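Local coordinates for S-adenosylmethionine dependent methyltransferase (Mesorhizobium loti, PDB 3BKW), which probably transfers a methyl group from S-adenosylmethionine to an acceptor substrate, at residues Ala30-Leu35 against Gly55-Trp60; Asn199-Ile202 against Ala207-His210. All coordinates share one frame; numbering follows the deposited sequence.

Contact 1: residues Ala30-Leu35 against Gly55-Trp60; sequences AEWPAL and GWFCRW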
loop_
_atom_site.group_PDB
_atom_site.type_symbol
_atom_site.label_atom_id
_atom_site.label_comp_id
_atom_site.label_asym_id
_atom_site.label_seq_id
_atom_site.Cartn_x
_atom_site.Cartn_y
_atom_site.Cartn_z
ATOM N N ALA A 30 -11.440 3.394 -17.353
ATOM C CA ALA A 30 -10.087 3.962 -17.355
ATOM C C ALA A 30 -9.065 3.063 -16.699
ATOM O O ALA A 30 -7.923 2.998 -17.157
ATOM C CB ALA A 30 -10.072 5.327 -16.649
ATOM N N GLU A 31 -9.487 2.393 -15.623
ATOM C CA GLU A 31 -8.622 1.487 -14.869
ATOM C C GLU A 31 -8.490 0.061 -15.421
ATOM O O GLU A 31 -7.682 -0.708 -14.890
ATOM C CB GLU A 31 -9.027 1.421 -13.381
ATOM C CG GLU A 31 -10.215 0.544 -12.970
ATOM C CD GLU A 31 -11.598 1.009 -13.437
ATOM O OE1 GLU A 31 -11.733 2.065 -14.109
ATOM O OE2 GLU A 31 -12.567 0.285 -13.109
ATOM N N TRP A 32 -9.257 -0.287 -16.456
ATOM C CA TRP A 32 -9.183 -1.639 -17.032
ATOM C C TRP A 32 -7.798 -2.018 -17.566
ATOM O O TRP A 32 -7.307 -3.080 -17.204
ATOM C CB TRP A 32 -10.302 -1.916 -18.043
ATOM C CG TRP A 32 -10.060 -3.113 -18.909
ATOM C CD1 TRP A 32 -9.854 -3.104 -20.235
ATOM C CD2 TRP A 32 -9.956 -4.481 -18.487
ATOM N NE1 TRP A 32 -9.646 -4.370 -20.687
ATOM C CE2 TRP A 32 -9.686 -5.242 -19.640
ATOM C CE3 TRP A 32 -10.041 -5.134 -17.247
ATOM C CZ2 TRP A 32 -9.544 -6.633 -19.614
ATOM C CZ3 TRP A 32 -9.880 -6.541 -17.206
ATOM C CH2 TRP A 32 -9.623 -7.267 -18.390
ATOM N N PRO A 33 -7.179 -1.189 -18.430
ATOM C CA PRO A 33 -5.837 -1.558 -18.906
ATOM C C PRO A 33 -4.794 -1.848 -17.821
ATOM O O PRO A 33 -4.028 -2.807 -17.952
ATOM C CB PRO A 33 -5.439 -0.361 -19.760
ATOM C CG PRO A 33 -6.741 0.194 -20.234
ATOM C CD PRO A 33 -7.657 0.043 -19.082
ATOM N N ALA A 34 -4.791 -1.043 -16.759
ATOM C CA ALA A 34 -3.899 -1.245 -15.607
ATOM C C ALA A 34 -4.189 -2.546 -14.879
ATOM O O ALA A 34 -3.262 -3.274 -14.525
ATOM C CB ALA A 34 -4.027 -0.093 -14.640
ATOM N N LEU A 35 -5.471 -2.844 -14.687
ATOM C CA LEU A 35 -5.888 -4.079 -13.998
ATOM C C LEU A 35 -5.618 -5.295 -14.892
ATOM O O LEU A 35 -5.084 -6.311 -14.429
ATOM C CB LEU A 35 -7.359 -3.978 -13.574
ATOM C CG LEU A 35 -7.843 -4.988 -12.539
ATOM C CD1 LEU A 35 -7.036 -4.842 -11.249
ATOM C CD2 LEU A 35 -9.354 -4.848 -12.307
ATOM N N GLY A 55 -21.247 -9.124 -17.085
ATOM C CA GLY A 55 -20.321 -10.146 -17.567
ATOM C C GLY A 55 -19.263 -9.695 -18.548
ATOM O O GLY A 55 -18.719 -10.525 -19.270
ATOM N N TRP A 56 -18.927 -8.403 -18.545
ATOM C CA TRP A 56 -17.931 -7.858 -19.474
ATOM C C TRP A 56 -16.579 -8.578 -19.360
ATOM O O TRP A 56 -16.002 -8.983 -20.375
ATOM C CB TRP A 56 -17.694 -6.359 -19.251
ATOM C CG TRP A 56 -18.849 -5.464 -19.467
ATOM C CD1 TRP A 56 -19.570 -4.810 -18.506
ATOM C CD2 TRP A 56 -19.412 -5.083 -20.723
ATOM N NE1 TRP A 56 -20.557 -4.048 -19.090
ATOM C CE2 TRP A 56 -20.478 -4.186 -20.451
ATOM C CE3 TRP A 56 -19.122 -5.409 -22.059
ATOM C CZ2 TRP A 56 -21.267 -3.615 -21.471
ATOM C CZ3 TRP A 56 -19.904 -4.839 -23.081
ATOM C CH2 TRP A 56 -20.967 -3.953 -22.774
ATOM N N PHE A 57 -16.112 -8.766 -18.125
ATOM C CA PHE A 57 -14.851 -9.458 -17.890
ATOM C C PHE A 57 -14.971 -10.948 -18.250
ATOM O O PHE A 57 -14.018 -11.521 -18.799
ATOM C CB PHE A 57 -14.334 -9.290 -16.447
ATOM C CG PHE A 57 -13.157 -10.161 -16.149
ATOM C CD1 PHE A 57 -11.882 -9.779 -16.530
ATOM C CD2 PHE A 57 -13.341 -11.412 -15.562
ATOM C CE1 PHE A 57 -10.774 -10.616 -16.287
ATOM C CE2 PHE A 57 -12.257 -12.253 -15.313
ATOM C CZ PHE A 57 -10.962 -11.845 -15.676
ATOM N N CYS A 58 -16.106 -11.562 -17.900
ATOM C CA CYS A 58 -16.350 -12.987 -18.187
ATOM C C CYS A 58 -16.181 -13.275 -19.675
ATOM O O CYS A 58 -15.476 -14.225 -20.052
ATOM C CB CYS A 58 -17.739 -13.423 -17.724
ATOM S SG CYS A 58 -17.916 -13.382 -15.943
ATOM N N ARG A 59 -16.812 -12.445 -20.514
ATOM C CA ARG A 59 -16.687 -12.567 -21.962
ATOM C C ARG A 59 -15.273 -12.283 -22.457
ATOM O O ARG A 59 -14.784 -12.997 -23.322
ATOM C CB ARG A 59 -17.711 -11.713 -22.709
ATOM C CG ARG A 59 -19.136 -12.247 -22.566
ATOM C CD ARG A 59 -20.127 -11.493 -23.431
ATOM N NE ARG A 59 -20.312 -10.117 -22.990
ATOM C CZ ARG A 59 -20.984 -9.742 -21.898
ATOM N NH1 ARG A 59 -21.573 -10.629 -21.107
ATOM N NH2 ARG A 59 -21.071 -8.450 -21.600
ATOM N N TRP A 60 -14.621 -11.260 -21.906
ATOM C CA TRP A 60 -13.219 -10.964 -22.260
ATOM C C TRP A 60 -12.330 -12.178 -21.974
ATOM O O TRP A 60 -11.530 -12.577 -22.819
ATOM C CB TRP A 60 -12.699 -9.710 -21.522
ATOM C CG TRP A 60 -11.237 -9.436 -21.767
ATOM C CD1 TRP A 60 -10.718 -8.675 -22.761
ATOM C CD2 TRP A 60 -10.117 -9.966 -21.034
ATOM N NE1 TRP A 60 -9.349 -8.683 -22.687
ATOM C CE2 TRP A 60 -8.948 -9.485 -21.657
ATOM C CE3 TRP A 60 -9.995 -10.811 -19.928
ATOM C CZ2 TRP A 60 -7.659 -9.788 -21.184
ATOM C CZ3 TRP A 60 -8.717 -11.125 -19.451
ATOM C CH2 TRP A 60 -7.564 -10.621 -20.094
#
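W32 and W60 meet between two helices because chi1 of 164° in W32 and 175° in W60 swings each indole away from its own backbone N, out beside the carbonyl carbon, and F57 adopts a similar first torsion on the turn before W60. Extended this way, the six-membered ring of W32 drives edge-first onto the indole of W60. CZ2 of W32 sits over the centre of the W60 ring, 3.6 Å from CE2 of W60, and CH2 of W32 comes down beside it, 3.8 Å from CD2 of W60. With the planes at 81° and the centroids of the W32 six-membered and W60 five-membered rings 4.9 Å apart, this is a T-shaped stack in which W32 gives the edge and W60 the face.

Helix 56-63, N-capped by G55, follows strand 46-50 in the Rossmann-like sheet of class I methyltransferases, and helix 32-38 packs beside it through these aromatic rings rather than by close backbone approach: the nearest CA atoms, those of W32 and F57, are 9.7 Å apart. F57 meets the same end of W32 from another direction. Its CD1 lies 3.9 Å from both CH2 and CZ3 of W32; CH2 approaches in the plane of the phenyl ring at its rim, and the two side chains cross at about a right angle. No hydrogen bond spans the two segments. F57 also stacks on Y112 and rests on I47 and D49 of strand 46-50, while H64 stacks with W60.

Contact 2: residues Asn199-Ile202 against Ala207-His210; sequences NALI and AIEH. With EDO (1,2-ethanediol), chain G.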
loop_
_atom_site.group_PDB
_atom_site.type_symbol
_atom_site.label_atom_id
_atom_site.label_comp_id
_atom_site.label_asym_id
_atom_site.label_seq_id
_atom_site.Cartn_x
_atom_site.Cartn_y
_atom_site.Cartn_z
ATOM N N ASN A 199 -2.742 -6.230 4.815
ATOM C CA ASN A 199 -2.508 -7.088 5.987
ATOM C C ASN A 199 -3.532 -8.222 6.078
ATOM O O ASN A 199 -3.186 -9.344 6.416
ATOM C CB ASN A 199 -2.541 -6.262 7.260
ATOM C CG ASN A 199 -1.367 -5.311 7.381
ATOM O OD1 ASN A 199 -0.343 -5.464 6.703
ATOM N ND2 ASN A 199 -1.494 -4.346 8.288
ATOM N N ALA A 200 -4.780 -7.923 5.717
ATOM C CA ALA A 200 -5.851 -8.927 5.687
ATOM C C ALA A 200 -5.581 -10.006 4.630
ATOM O O ALA A 200 -5.783 -11.196 4.890
ATOM C CB ALA A 200 -7.191 -8.268 5.468
ATOM N N LEU A 201 -5.086 -9.601 3.459
ATOM C CA LEU A 201 -4.662 -10.573 2.445
ATOM C C LEU A 201 -3.547 -11.471 2.955
ATOM O O LEU A 201 -3.605 -12.681 2.807
ATOM C CB LEU A 201 -4.198 -9.868 1.173
ATOM C CG LEU A 201 -5.286 -9.260 0.280
ATOM C CD1 LEU A 201 -4.674 -8.310 -0.765
ATOM C CD2 LEU A 201 -6.057 -10.374 -0.402
ATOM N N ILE A 202 -2.548 -10.857 3.579
ATOM C CA ILE A 202 -1.378 -11.595 4.098
ATOM C C ILE A 202 -1.804 -12.590 5.192
ATOM O O ILE A 202 -1.449 -13.772 5.132
ATOM C CB ILE A 202 -0.287 -10.599 4.601
ATOM C CG1 ILE A 202 0.318 -9.820 3.430
ATOM C CG2 ILE A 202 0.866 -11.332 5.343
ATOM C CD1 ILE A 202 1.105 -8.589 3.883
ATOM N N ALA A 207 0.359 -13.849 -0.763
ATOM C CA ALA A 207 1.566 -13.060 -0.905
ATOM C C ALA A 207 1.136 -11.876 -1.760
ATOM O O ALA A 207 0.460 -12.072 -2.763
ATOM C CB ALA A 207 2.618 -13.837 -1.601
ATOM N N ILE A 208 1.505 -10.652 -1.380
ATOM C CA ILE A 208 1.203 -9.465 -2.211
ATOM C C ILE A 208 2.141 -9.504 -3.425
ATOM O O ILE A 208 3.367 -9.639 -3.282
ATOM C CB ILE A 208 1.421 -8.119 -1.462
ATOM C CG1 ILE A 208 0.675 -8.101 -0.117
ATOM C CG2 ILE A 208 1.064 -6.911 -2.355
ATOM C CD1 ILE A 208 -0.831 -8.463 -0.213
ATOM N N GLU A 209 1.564 -9.404 -4.616
ATOM C CA GLU A 209 2.309 -9.423 -5.872
ATOM C C GLU A 209 2.468 -8.035 -6.502
ATOM O O GLU A 209 3.530 -7.713 -7.031
ATOM C CB GLU A 209 1.646 -10.396 -6.851
ATOM C CG GLU A 209 2.360 -10.529 -8.191
ATOM C CD GLU A 209 1.868 -11.702 -9.013
ATOM O OE1 GLU A 209 1.980 -12.843 -8.526
ATOM O OE2 GLU A 209 1.416 -11.487 -10.165
ATOM N N HIS A 210 1.416 -7.229 -6.470
ATOM C CA HIS A 210 1.455 -5.902 -7.103
ATOM C C HIS A 210 0.363 -5.033 -6.499
ATOM O O HIS A 210 -0.741 -5.502 -6.248
ATOM C CB HIS A 210 1.247 -6.040 -8.623
ATOM C CG HIS A 210 1.461 -4.776 -9.402
ATOM N ND1 HIS A 210 2.685 -4.421 -9.928
ATOM C CD2 HIS A 210 0.592 -3.810 -9.778
ATOM C CE1 HIS A 210 2.561 -3.269 -10.569
ATOM N NE2 HIS A 210 1.300 -2.881 -10.497
HETATM C C1 EDO G . -0.833 -10.053 9.377
HETATM O O1 EDO G . -1.120 -10.148 7.980
HETATM C C2 EDO G . -0.348 -8.647 9.700
HETATM O O2 EDO G . 0.708 -8.314 8.807
#
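I208 crosses both L201 and I202 at about a right angle, laying its CG1-CD1 arm against the side of the helix that carries them. Helix 194-203 leads through a short loop into strand 207-213, which pairs antiparallel with strand 236-242 at the edge of the Rossmann-like sheet (strand order 3-2-1-4-5-7-6, as in class I methyltransferases), so that the helix packs against the strand it leads into. The CA atoms of I202 and A207 are 6.0 Å apart where the two elements draw closest.

CD1 of I208 touches L201 at two points, lying 3.9 Å from CD1 of L201 and equally near its CB. One bond back, CG1 of I208 meets CG1 of I202 at 4.0 Å, with CD1 of I202 close by. In I208 both chi1 and chi2 are near -52°, a folded chain that turns CD1 towards L201, while CG1 stays beside I202. With an alanine at I202, CG1 of I208 would probably lose its partner on the helix, and a gap would open beside the strand.

L201 also touches V239 and F127, whereas I202 and I208 also lie at the interface with the second subunit, where I202 of that subunit packs on I208. Further along the strand, E209 and H210 both face S240, making a classic beta bulge. An ethanediol, probably from the crystallisation liquor, sits beside N199 and I202 and also bonds H210 of the second subunit; its O1 donates a 2.7 Å hydrogen bond to the backbone O of N199 and lies 3.5 Å from CG2 of I202.

Overall arrangement
The two contacts join different elements, their centres about 22 Å apart and their nearest atoms about 6 Å, without touching. Both are mostly buried, but contact 1 lies nearer the centre of the chain, about 10 Å from it against about 15 Å for contact 2 (centre to centre). Contact 1 sets two helices together, 32-38 and 56-63, through aromatic rings; contact 2 sets a helix on its own following strand through branched aliphatic chains. Side chains of both contacts touch strand 236-242, and the strand of contact 2 pairs with it. No other protein chain touches the segments of contact 1, whereas contact 2 borders the second subunit.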